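Local coordinates for protein type C neurotoxin (Clostridium botulinum, PDB 3PME) that probably binds gangliosides and membrane lipid at the nerve-cell surface, as the receptor-binding domain of a botulinum C/D mosaic neurotoxin, at residues A[302-313]-A[325-336]. Sequence-based numbering, arbitrary orientation.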
loop_
_atom_site.group_PDB
_atom_site.type_symbol
_atom_site.label_atom_id
_atom_site.label_comp_id
_atom_site.label_asym_id
_atom_site.label_seq_id
_atom_site.Cartn_x
_atom_site.Cartn_y
_atom_site.Cartn_z
ATOM N N ARG A 302 -6.186 -30.711 -1.894
ATOM C CA ARG A 302 -7.342 -30.587 -2.777
ATOM C C ARG A 302 -7.705 -29.121 -2.920
ATOM O O ARG A 302 -7.646 -28.367 -1.946
ATOM C CB ARG A 302 -8.541 -31.382 -2.260
ATOM C CG ARG A 302 -9.797 -31.166 -3.084
ATOM C CD ARG A 302 -10.857 -32.239 -2.830
ATOM N NE ARG A 302 -10.433 -33.532 -3.352
ATOM C CZ ARG A 302 -10.507 -33.890 -4.632
ATOM N NH1 ARG A 302 -10.990 -33.056 -5.552
ATOM N NH2 ARG A 302 -10.087 -35.095 -4.993
ATOM N N GLU A 303 -8.076 -28.733 -4.133
ATOM C CA GLU A 303 -8.496 -27.362 -4.422
ATOM C C GLU A 303 -9.995 -27.196 -4.177
ATOM O O GLU A 303 -10.809 -27.974 -4.673
ATOM C CB GLU A 303 -8.160 -27.007 -5.874
ATOM C CG GLU A 303 -8.412 -25.541 -6.217
ATOM C CD GLU A 303 -7.916 -25.158 -7.603
ATOM O OE1 GLU A 303 -7.722 -26.056 -8.458
ATOM O OE2 GLU A 303 -7.702 -23.942 -7.833
ATOM N N TYR A 304 -10.362 -26.175 -3.406
ATOM C CA TYR A 304 -11.759 -25.909 -3.115
ATOM C C TYR A 304 -12.090 -24.486 -3.512
ATOM O O TYR A 304 -11.197 -23.645 -3.593
ATOM C CB TYR A 304 -12.024 -26.020 -1.610
ATOM C CG TYR A 304 -11.782 -27.392 -1.036
ATOM C CD1 TYR A 304 -12.815 -28.324 -0.976
ATOM C CD2 TYR A 304 -10.522 -27.754 -0.564
ATOM C CE1 TYR A 304 -12.604 -29.594 -0.445
ATOM C CE2 TYR A 304 -10.296 -29.020 -0.038
ATOM C CZ TYR A 304 -11.346 -29.929 0.023
ATOM O OH TYR A 304 -11.123 -31.180 0.549
ATOM N N MET A 305 -13.370 -24.213 -3.747
ATOM C CA MET A 305 -13.824 -22.831 -3.844
ATOM C C MET A 305 -14.671 -22.478 -2.624
ATOM O O MET A 305 -15.340 -23.338 -2.059
ATOM C CB MET A 305 -14.604 -22.575 -5.137
ATOM C CG MET A 305 -15.923 -23.293 -5.222
ATOM S SD MET A 305 -16.759 -22.923 -6.785
ATOM C CE MET A 305 -16.924 -21.155 -6.654
ATOM N N ILE A 306 -14.600 -21.224 -2.185
ATOM C CA ILE A 306 -15.406 -20.774 -1.073
ATOM C C ILE A 306 -16.810 -20.441 -1.549
ATOM O O ILE A 306 -16.991 -19.742 -2.550
ATOM C CB ILE A 306 -14.780 -19.534 -0.396
ATOM C CG1 ILE A 306 -13.403 -19.894 0.175
ATOM C CG2 ILE A 306 -15.705 -19.000 0.689
ATOM C CD1 ILE A 306 -12.677 -18.713 0.842
ATOM N N ILE A 307 -17.807 -20.940 -0.829
ATOM C CA ILE A 307 -19.188 -20.607 -1.146
ATOM C C ILE A 307 -19.911 -20.110 0.086
ATOM O O ILE A 307 -19.491 -20.385 1.201
ATOM C CB ILE A 307 -19.957 -21.815 -1.716
ATOM C CG1 ILE A 307 -20.014 -22.960 -0.695
ATOM C CG2 ILE A 307 -19.313 -22.267 -3.024
ATOM C CD1 ILE A 307 -21.057 -24.044 -1.027
ATOM N N ARG A 308 -20.976 -19.358 -0.140
ATOM C CA ARG A 308 -21.901 -18.985 0.922
ATOM C C ARG A 308 -22.800 -20.178 1.240
ATOM O O ARG A 308 -23.220 -20.897 0.334
ATOM C CB ARG A 308 -22.768 -17.820 0.447
ATOM C CG ARG A 308 -23.314 -16.941 1.542
ATOM C CD ARG A 308 -24.563 -16.211 1.065
ATOM N NE ARG A 308 -25.696 -17.119 1.135
ATOM C CZ ARG A 308 -26.929 -16.844 0.735
ATOM N NH1 ARG A 308 -27.870 -17.762 0.872
ATOM N NH2 ARG A 308 -27.226 -15.660 0.207
ATOM N N ASP A 309 -23.097 -20.394 2.517
ATOM C CA ASP A 309 -24.094 -21.392 2.900
ATOM C C ASP A 309 -25.468 -20.884 2.454
ATOM O O ASP A 309 -25.720 -19.672 2.433
ATOM C CB ASP A 309 -24.062 -21.601 4.418
ATOM C CG ASP A 309 -24.620 -22.940 4.841
ATOM O OD1 ASP A 309 -25.195 -23.652 3.994
ATOM O OD2 ASP A 309 -24.482 -23.279 6.033
ATOM N N THR A 310 -26.351 -21.801 2.072
ATOM C CA THR A 310 -27.700 -21.453 1.624
ATOM C C THR A 310 -28.618 -21.120 2.804
ATOM O O THR A 310 -29.514 -20.283 2.689
ATOM C CB THR A 310 -28.317 -22.611 0.809
ATOM O OG1 THR A 310 -28.357 -23.776 1.628
ATOM C CG2 THR A 310 -27.462 -22.914 -0.410
ATOM N N ASP A 311 -28.398 -21.782 3.935
ATOM C CA ASP A 311 -29.174 -21.487 5.139
ATOM C C ASP A 311 -28.345 -20.737 6.181
ATOM O O ASP A 311 -27.112 -20.808 6.173
ATOM C CB ASP A 311 -29.769 -22.765 5.731
ATOM C CG ASP A 311 -30.957 -23.280 4.929
ATOM O OD1 ASP A 311 -31.414 -22.565 4.008
ATOM O OD2 ASP A 311 -31.440 -24.393 5.223
ATOM N N THR A 312 -29.027 -20.018 7.069
ATOM C CA THR A 312 -28.338 -19.222 8.091
ATOM C C THR A 312 -27.715 -20.100 9.175
ATOM O O THR A 312 -27.953 -21.303 9.220
ATOM C CB THR A 312 -29.284 -18.222 8.793
ATOM O OG1 THR A 312 -30.306 -18.948 9.492
ATOM C CG2 THR A 312 -29.919 -17.269 7.791
ATOM N N ILE A 313 -26.956 -19.476 10.076
ATOM C CA ILE A 313 -26.234 -20.202 11.118
ATOM C C ILE A 313 -27.133 -20.656 12.268
ATOM O O ILE A 313 -26.684 -21.341 13.183
ATOM C CB ILE A 313 -25.055 -19.372 11.665
ATOM C CG1 ILE A 313 -25.546 -18.025 12.206
ATOM C CG2 ILE A 313 -24.022 -19.132 10.562
ATOM C CD1 ILE A 313 -24.466 -17.277 13.018
ATOM N N CYS A 325 -30.027 -11.718 8.139
ATOM C CA CYS A 325 -29.629 -13.104 7.939
ATOM C C CYS A 325 -28.116 -13.234 7.954
ATOM O O CYS A 325 -27.417 -12.393 7.400
ATOM C CB CYS A 325 -30.192 -13.617 6.617
ATOM S SG CYS A 325 -31.985 -13.382 6.512
ATOM N N VAL A 326 -27.621 -14.281 8.600
ATOM C CA VAL A 326 -26.184 -14.485 8.751
ATOM C C VAL A 326 -25.841 -15.864 8.213
ATOM O O VAL A 326 -26.342 -16.860 8.722
ATOM C CB VAL A 326 -25.753 -14.417 10.224
ATOM C CG1 VAL A 326 -24.258 -14.691 10.356
ATOM C CG2 VAL A 326 -26.104 -13.053 10.829
ATOM N N TYR A 327 -24.988 -15.910 7.187
ATOM C CA TYR A 327 -24.623 -17.161 6.527
ATOM C C TYR A 327 -23.139 -17.462 6.710
ATOM O O TYR A 327 -22.280 -16.607 6.512
ATOM C CB TYR A 327 -24.935 -17.100 5.029
ATOM C CG TYR A 327 -26.351 -16.725 4.695
ATOM C CD1 TYR A 327 -27.358 -17.686 4.674
ATOM C CD2 TYR A 327 -26.676 -15.415 4.378
ATOM C CE1 TYR A 327 -28.664 -17.333 4.367
ATOM C CE2 TYR A 327 -27.971 -15.059 4.055
ATOM C CZ TYR A 327 -28.956 -16.019 4.055
ATOM O OH TYR A 327 -30.244 -15.654 3.739
ATOM N N ALA A 328 -22.840 -18.688 7.097
ATOM C CA ALA A 328 -21.464 -19.142 7.154
ATOM C C ALA A 328 -20.908 -19.326 5.742
ATOM O O ALA A 328 -21.647 -19.321 4.749
ATOM C CB ALA A 328 -21.381 -20.452 7.927
ATOM N N LEU A 329 -19.591 -19.483 5.672
ATOM C CA LEU A 329 -18.911 -19.778 4.416
ATOM C C LEU A 329 -18.404 -21.209 4.476
ATOM O O LEU A 329 -18.042 -21.707 5.544
ATOM C CB LEU A 329 -17.753 -18.809 4.215
ATOM C CG LEU A 329 -18.128 -17.332 4.237
ATOM C CD1 LEU A 329 -16.872 -16.537 3.957
ATOM C CD2 LEU A 329 -19.204 -17.026 3.200
ATOM N N LYS A 330 -18.375 -21.881 3.327
ATOM C CA LYS A 330 -17.972 -23.282 3.286
ATOM C C LYS A 330 -17.025 -23.504 2.127
ATOM O O LYS A 330 -16.907 -22.655 1.252
ATOM C CB LYS A 330 -19.203 -24.184 3.102
ATOM C CG LYS A 330 -20.295 -23.945 4.137
ATOM C CD LYS A 330 -21.594 -24.636 3.768
ATOM C CE LYS A 330 -21.451 -26.140 3.809
ATOM N NZ LYS A 330 -22.743 -26.809 3.476
ATOM N N LEU A 331 -16.358 -24.654 2.136
ATOM C CA LEU A 331 -15.528 -25.087 1.015
ATOM C C LEU A 331 -16.316 -26.055 0.131
ATOM O O LEU A 331 -17.020 -26.939 0.634
ATOM C CB LEU A 331 -14.259 -25.780 1.523
ATOM C CG LEU A 331 -13.280 -24.901 2.312
ATOM C CD1 LEU A 331 -12.015 -25.652 2.705
ATOM C CD2 LEU A 331 -12.941 -23.672 1.492
ATOM N N GLN A 332 -16.176 -25.890 -1.180
ATOM C CA GLN A 332 -16.813 -26.772 -2.163
ATOM C C GLN A 332 -15.751 -27.341 -3.102
ATOM O O GLN A 332 -14.933 -26.600 -3.647
ATOM C CB GLN A 332 -17.860 -25.989 -2.970
ATOM C CG GLN A 332 -18.407 -26.740 -4.182
ATOM C CD GLN A 332 -19.586 -26.026 -4.807
ATOM O OE1 GLN A 332 -20.610 -25.793 -4.153
ATOM N NE2 GLN A 332 -19.448 -25.656 -6.072
ATOM N N SER A 333 -15.767 -28.659 -3.322
ATOM C CA SER A 333 -14.729 -29.272 -4.157
ATOM C C SER A 333 -15.076 -29.250 -5.643
ATOM O O SER A 333 -14.184 -29.338 -6.489
ATOM C CB SER A 333 -14.427 -30.699 -3.695
ATOM O OG SER A 333 -15.597 -31.475 -3.769
ATOM N N ASN A 334 -16.365 -29.116 -5.957
ATOM C CA ASN A 334 -16.806 -28.876 -7.330
ATOM C C ASN A 334 -16.455 -27.457 -7.752
ATOM O O ASN A 334 -17.023 -26.483 -7.241
ATOM C CB ASN A 334 -18.315 -29.091 -7.463
ATOM C CG ASN A 334 -18.698 -30.551 -7.448
ATOM O OD1 ASN A 334 -17.865 -31.427 -7.689
ATOM N ND2 ASN A 334 -19.969 -30.825 -7.177
ATOM N N LEU A 335 -15.503 -27.325 -8.665
ATOM C CA LEU A 335 -15.047 -26.007 -9.077
ATOM C C LEU A 335 -15.768 -25.514 -10.334
ATOM O O LEU A 335 -16.007 -26.285 -11.263
ATOM C CB LEU A 335 -13.538 -26.027 -9.317
ATOM C CG LEU A 335 -12.670 -26.565 -8.180
ATOM C CD1 LEU A 335 -11.212 -26.580 -8.604
ATOM C CD2 LEU A 335 -12.846 -25.736 -6.910
ATOM N N GLY A 336 -16.096 -24.228 -10.364
ATOM C CA GLY A 336 -16.753 -23.624 -11.509
ATOM C C GLY A 336 -17.373 -22.285 -11.151
ATOM O O GLY A 336 -17.296 -21.853 -9.996
HETATM O O HOH W 1 -11.556 -30.129 -6.062
HETATM O O HOH W 2 -30.135 -15.814 0.737
HETATM O O HOH W 3 -24.793 -20.841 7.641
#
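Arg308 lays its guanidinium flat on the ring of Tyr327. Its CB leads to CG, which sits 3.8 Å from Tyr327 CB, and CD passes on above the CG-CD2 side of the ring. The chain then bends at chi3 (80°), bringing NE over Tyr327 CG and CZ almost exactly over the ring centre, 3.7 Å from the centroid, with the two planes only 10° apart. At the tip NH1 lies above CE1 while NH2 is bridged by a water to the Tyr327 hydroxyl. This cation-pi stack is fixed in rotation by the arginine's own neighbour: Asp309 O accepts from Arg308 NE at 2.9 Å and, on a longer and more bent bond, from Arg308 NH1, both within the guanidinium plane.

From this end the two strands run antiparallel, strand 302-308 against strand 326-332. Ile307 pairs with Lys330 through two backbone bonds, Ile307 N to Lys330 O at 2.8 Å and its reciprocal; Met305 and Gln332 form a second hydrogen-bonded pair. Ile306, Leu329 and Leu331 lie on one face and pack against Leu256 of strand 255-260; Ile306 CG1 meets Leu331 CD2 at 4.0 Å.

After Asp309, whose N still donates to Ala328 O, the chain swings out of the ladder and comes back, so that Ile313 N reaches Val326 O at 3.0 Å. A water ties the bend to the partner strand, donating to Asp309 OD2 and Asp311 O and accepting from Ala328 N. Asp309 also forms a salt bridge with Arg377, its carboxylate resting against Lys330 CD. At the other end Leu335 CD2 comes within 3.5 Å of Met305 N.

With strands 292-299 and 383-389 flanking it, this is a beta hairpin with a long connection, in the beta-trefoil subdomain that ends clostridial neurotoxins, the connection carrying the Cys321-Cys325 disulfide.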